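Local coordinates for protection of telomeres protein poz1 (Schizosaccharomyces pombe, PDB 5WE0), which binds telomeric DNA and negatively regulates telomerase and telomere length in fission yeast, at residues A[24-28]-A[29-33]; A[11-14]-A[15-19]. One frame throughout, in Å; residues are numbered along the deposited sequence.

Contact 1: residues A[24-28]-A[29-33]; sequences YDMQR and EESSI
The turn that leads from the loop after helix 2-18 into helix 31-43 is closed where the carbonyl of Gln27 meets the amide of Glu30. Gln27 O accepts from Glu30 N at 2.9 Å, and one residue on, Arg28 O takes the amide N of Ser31 in a longer bond of 3.3 Å. Both link residues three apart, as in successive tight turns. The side chains of Gln27 and Glu30 run alongside each other in the same direction, with Glu30 OE2 against Gln27 CG at 3.5 Å and the amide and carboxylate planes turned 52° apart. Glu29 approaches Gln27 as well: a bend at its chi2 of 94° folds the carboxylate back, and its OE2 lies 3.5 Å from Gln27 CB. Met26 lays SD beside Ser31 CA at 4.0 Å, while Ser31 OG is engaged by an acidic side chain of another protein's chain. An alanine at Glu30 would remove the carboxylate lying along Gln27 CG, and the Gln27 side chain would probably be freer to turn. Arg28 NE, 4.7 Å from Glu29 OE1, is too far for a salt bridge but may partly offset the charge of that carboxylate. The two carboxylates thus meet Gln27 through its aliphatic carbons, in van der Waals packing and not by amide-carboxylate hydrogen bonds.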
loop_
_atom_site.group_PDB
_atom_site.type_symbol
_atom_site.label_atom_id
_atom_site.label_comp_id
_atom_site.label_asym_id
_atom_site.label_seq_id
_atom_site.Cartn_x
_atom_site.Cartn_y
_atom_site.Cartn_z
ATOM N N TYR A 24 8.842 -7.722 -3.654
ATOM C CA TYR A 24 10.105 -7.057 -3.398
ATOM C C TYR A 24 10.401 -6.985 -1.897
ATOM O O TYR A 24 9.500 -6.896 -1.053
ATOM C CB TYR A 24 10.091 -5.655 -4.007
ATOM C CG TYR A 24 11.284 -4.834 -3.593
ATOM C CD1 TYR A 24 12.512 -4.970 -4.237
ATOM C CD2 TYR A 24 11.202 -3.966 -2.512
ATOM C CE1 TYR A 24 13.625 -4.230 -3.826
ATOM C CE2 TYR A 24 12.297 -3.229 -2.103
ATOM C CZ TYR A 24 13.501 -3.359 -2.763
ATOM O OH TYR A 24 14.573 -2.617 -2.324
ATOM N N ASP A 25 11.687 -7.049 -1.568
ATOM C CA ASP A 25 12.161 -6.732 -0.225
ATOM C C ASP A 25 13.554 -6.131 -0.357
ATOM O O ASP A 25 14.318 -6.520 -1.242
ATOM C CB ASP A 25 12.180 -7.963 0.695
ATOM C CG ASP A 25 12.639 -7.630 2.136
ATOM O OD1 ASP A 25 12.392 -6.501 2.645
ATOM O OD2 ASP A 25 13.264 -8.517 2.761
ATOM N N MET A 26 13.888 -5.183 0.515
ATOM C CA MET A 26 15.189 -4.546 0.388
ATOM C C MET A 26 16.264 -5.483 0.912
ATOM O O MET A 26 16.169 -5.984 2.031
ATOM C CB MET A 26 15.266 -3.213 1.124
ATOM C CG MET A 26 16.630 -2.562 0.865
ATOM S SD MET A 26 16.510 -0.939 0.058
ATOM C CE MET A 26 16.083 0.068 1.467
ATOM N N GLN A 27 17.267 -5.739 0.087
ATOM C CA GLN A 27 18.437 -6.476 0.517
ATOM C C GLN A 27 19.482 -5.472 0.958
ATOM O O GLN A 27 19.678 -4.448 0.299
ATOM C CB GLN A 27 18.998 -7.340 -0.615
ATOM C CG GLN A 27 17.969 -8.218 -1.300
ATOM C CD GLN A 27 17.556 -9.387 -0.428
ATOM O OE1 GLN A 27 16.508 -9.339 0.219
ATOM N NE2 GLN A 27 18.379 -10.437 -0.395
ATOM N N ARG A 28 20.144 -5.773 2.081
ATOM C CA ARG A 28 21.212 -4.916 2.590
ATOM C C ARG A 28 22.209 -4.557 1.496
ATOM O O ARG A 28 22.704 -3.426 1.446
ATOM C CB ARG A 28 21.943 -5.602 3.750
ATOM C CG ARG A 28 21.054 -6.245 4.808
ATOM C CD ARG A 28 20.705 -7.686 4.428
ATOM N NE ARG A 28 20.347 -8.517 5.577
ATOM C CZ ARG A 28 21.202 -9.303 6.224
ATOM N NH1 ARG A 28 22.474 -9.360 5.838
ATOM N NH2 ARG A 28 20.786 -10.031 7.256
ATOM N N GLU A 29 22.484 -5.505 0.586
ATOM C CA GLU A 29 23.499 -5.317 -0.449
ATOM C C GLU A 29 23.032 -4.390 -1.563
ATOM O O GLU A 29 23.863 -3.843 -2.298
ATOM C CB GLU A 29 23.867 -6.672 -1.057
ATOM C CG GLU A 29 23.892 -7.819 -0.042
ATOM C CD GLU A 29 22.562 -8.570 0.019
ATOM O OE1 GLU A 29 22.037 -8.760 1.146
ATOM O OE2 GLU A 29 22.035 -8.953 -1.059
ATOM N N GLU A 30 21.718 -4.232 -1.735
ATOM C CA GLU A 30 21.167 -3.311 -2.727
ATOM C C GLU A 30 20.817 -1.957 -2.132
ATOM O O GLU A 30 20.422 -1.049 -2.873
ATOM C CB GLU A 30 19.924 -3.909 -3.383
ATOM C CG GLU A 30 20.156 -5.292 -3.960
ATOM C CD GLU A 30 18.856 -6.030 -4.272
ATOM O OE1 GLU A 30 17.770 -5.399 -4.247
ATOM O OE2 GLU A 30 18.924 -7.259 -4.499
ATOM N N SER A 31 20.943 -1.822 -0.816
ATOM C CA SER A 31 20.455 -0.644 -0.108
ATOM C C SER A 31 21.078 0.654 -0.626
ATOM O O SER A 31 20.380 1.659 -0.796
ATOM C CB SER A 31 20.712 -0.819 1.387
ATOM O OG SER A 31 20.433 0.383 2.046
ATOM N N SER A 32 22.385 0.663 -0.880
ATOM C CA SER A 32 23.027 1.914 -1.279
ATOM C C SER A 32 22.569 2.371 -2.662
ATOM O O SER A 32 22.257 3.555 -2.857
ATOM C CB SER A 32 24.552 1.757 -1.224
ATOM O OG SER A 32 25.063 1.245 -2.450
ATOM N N ILE A 33 22.490 1.457 -3.634
ATOM C CA ILE A 33 22.069 1.860 -4.982
ATOM C C ILE A 33 20.587 2.259 -4.987
ATOM O O ILE A 33 20.213 3.320 -5.508
ATOM C CB ILE A 33 22.388 0.740 -5.998
ATOM C CG1 ILE A 33 22.065 1.141 -7.445
ATOM C CG2 ILE A 33 21.715 -0.581 -5.629
ATOM C CD1 ILE A 33 22.880 2.290 -7.990
#

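Contact 2: residues A[11-14]-A[15-19]; sequences LNTL and ETFFI
Leu14 lays its CD2 methyl over one face of the Phe18 ring, one helical turn further on, in a CH-pi contact. The methyl is 4.1 Å from the ring centroid and 21° off the ring normal, displaced toward CZ, which it approaches to 3.8 Å. CG of Phe18 sits beside its own backbone N (chi1 -83°), which carries the side chain alongside that of Leu14, both pointing the same way. Their backbones are joined too: Phe18 N donates to Leu14 O over 2.6 Å. The neighbouring pair is arranged differently. Phe17 turns its edge to the carbonyl of Thr13, whose O lies in the ring plane at 3.3 Å from CD1, and the Thr13 CG2 methyl lies beside CE1. That same Thr13 O accepts the hydroxyl of Thr16, OG1 to O 3.1 Å, with chi1 of 85° placing OG1 between the backbone N and the carbonyl carbon. Weak bonds from the amides of Thr16 and Phe17 also converge on Thr13 O, so several donors share one acceptor. Leu14 and Phe18 are buried, both against Met56 of helix 54-64, and Phe18 also meets an aromatic side chain of another protein's chain. Side-chain contact between residues i and i+4, alongside a threonine hydroxyl bonded back to a carbonyl one turn earlier, is a familiar feature of alpha-helices, here the last turns of helix 2-18.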
loop_
_atom_site.group_PDB
_atom_site.type_symbol
_atom_site.label_atom_id
_atom_site.label_comp_id
_atom_site.label_asym_id
_atom_site.label_seq_id
_atom_site.Cartn_x
_atom_site.Cartn_y
_atom_site.Cartn_z
ATOM N N LEU A 11 14.845 5.773 -13.141
ATOM C CA LEU A 11 13.636 4.949 -13.035
ATOM C C LEU A 11 13.834 3.577 -13.669
ATOM O O LEU A 11 13.434 2.552 -13.090
ATOM C CB LEU A 11 12.439 5.662 -13.678
ATOM C CG LEU A 11 11.650 6.619 -12.776
ATOM C CD1 LEU A 11 10.456 7.222 -13.494
ATOM C CD2 LEU A 11 11.222 5.928 -11.489
ATOM N N ASN A 12 14.461 3.531 -14.854
ATOM C CA ASN A 12 14.729 2.250 -15.509
ATOM C C ASN A 12 15.648 1.373 -14.681
ATOM O O ASN A 12 15.467 0.151 -14.625
ATOM C CB ASN A 12 15.326 2.477 -16.903
ATOM C CG ASN A 12 14.360 3.171 -17.825
ATOM O OD1 ASN A 12 14.692 4.169 -18.468
ATOM N ND2 ASN A 12 13.134 2.659 -17.876
ATOM N N THR A 13 16.643 1.968 -14.030
ATOM C CA THR A 13 17.476 1.184 -13.123
ATOM C C THR A 13 16.673 0.634 -11.946
ATOM O O THR A 13 16.857 -0.530 -11.550
ATOM C CB THR A 13 18.665 2.021 -12.641
ATOM O OG1 THR A 13 19.538 2.276 -13.755
ATOM C CG2 THR A 13 19.427 1.309 -11.505
ATOM N N LEU A 14 15.808 1.459 -11.341
ATOM C CA LEU A 14 15.011 0.961 -10.214
ATOM C C LEU A 14 14.123 -0.208 -10.632
ATOM O O LEU A 14 13.926 -1.158 -9.856
ATOM C CB LEU A 14 14.180 2.086 -9.596
ATOM C CG LEU A 14 14.894 2.908 -8.512
ATOM C CD1 LEU A 14 13.939 3.941 -7.919
ATOM C CD2 LEU A 14 15.488 2.024 -7.412
ATOM N N GLU A 15 13.593 -0.162 -11.870
ATOM C CA GLU A 15 12.763 -1.247 -12.385
ATOM C C GLU A 15 13.454 -2.592 -12.263
ATOM O O GLU A 15 12.837 -3.585 -11.853
ATOM C CB GLU A 15 12.452 -1.021 -13.859
ATOM C CG GLU A 15 11.389 -0.025 -14.167
ATOM C CD GLU A 15 10.708 -0.320 -15.501
ATOM O OE1 GLU A 15 10.685 -1.509 -15.902
ATOM O OE2 GLU A 15 10.192 0.626 -16.135
ATOM N N THR A 16 14.741 -2.647 -12.622
ATOM C CA THR A 16 15.464 -3.910 -12.554
ATOM C C THR A 16 15.729 -4.335 -11.125
ATOM O O THR A 16 16.068 -5.500 -10.893
ATOM C CB THR A 16 16.778 -3.840 -13.350
ATOM O OG1 THR A 16 17.821 -3.279 -12.536
ATOM C CG2 THR A 16 16.598 -3.022 -14.644
ATOM N N PHE A 17 15.647 -3.414 -10.165
ATOM C CA PHE A 17 15.748 -3.838 -8.777
ATOM C C PHE A 17 14.375 -4.120 -8.173
ATOM O O PHE A 17 14.250 -4.981 -7.290
ATOM C CB PHE A 17 16.467 -2.775 -7.921
ATOM C CG PHE A 17 17.965 -2.735 -8.115
ATOM C CD1 PHE A 17 18.527 -1.969 -9.121
ATOM C CD2 PHE A 17 18.803 -3.494 -7.315
ATOM C CE1 PHE A 17 19.909 -1.934 -9.319
ATOM C CE2 PHE A 17 20.188 -3.472 -7.512
ATOM C CZ PHE A 17 20.736 -2.685 -8.514
ATOM N N PHE A 18 13.341 -3.421 -8.630
ATOM C CA PHE A 18 12.065 -3.458 -7.914
ATOM C C PHE A 18 11.117 -4.542 -8.411
ATOM O O PHE A 18 10.434 -5.176 -7.601
ATOM C CB PHE A 18 11.364 -2.093 -8.002
ATOM C CG PHE A 18 11.850 -1.104 -6.983
ATOM C CD1 PHE A 18 12.838 -1.468 -6.066
ATOM C CD2 PHE A 18 11.308 0.181 -6.921
ATOM C CE1 PHE A 18 13.299 -0.560 -5.108
ATOM C CE2 PHE A 18 11.756 1.098 -5.958
ATOM C CZ PHE A 18 12.751 0.726 -5.051
ATOM N N ILE A 19 11.061 -4.773 -9.719
ATOM C CA ILE A 19 10.061 -5.675 -10.280
ATOM C C ILE A 19 10.454 -7.115 -9.973
ATOM O O ILE A 19 11.561 -7.559 -10.293
ATOM C CB ILE A 19 9.886 -5.427 -11.785
ATOM C CG1 ILE A 19 9.321 -4.019 -11.989
ATOM C CG2 ILE A 19 8.948 -6.449 -12.384
ATOM C CD1 ILE A 19 8.953 -3.677 -13.407
#

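From the N terminus, helix 2-18 comes first, and contact 2 (11-14 with 15-19) lies along its final turns. The chain leaves the helix at Ile19 and reaches contact 1 (24-28 with 29-33), which turns it into helix 31-43. The two are in series, neither nested nor crossing, and neither closes a long loop; the centres of contact 1 and contact 2 are about 12 Å apart. They nevertheless touch: the rings of Tyr24 and Phe18 meet edge-to-face, and Ile33 CG2 packs on Phe17 CZ at 3.7 Å. The connection thus brings the start of helix 31-43 against the end of helix 2-18, with helix 54-64 contacting residues of both contacts.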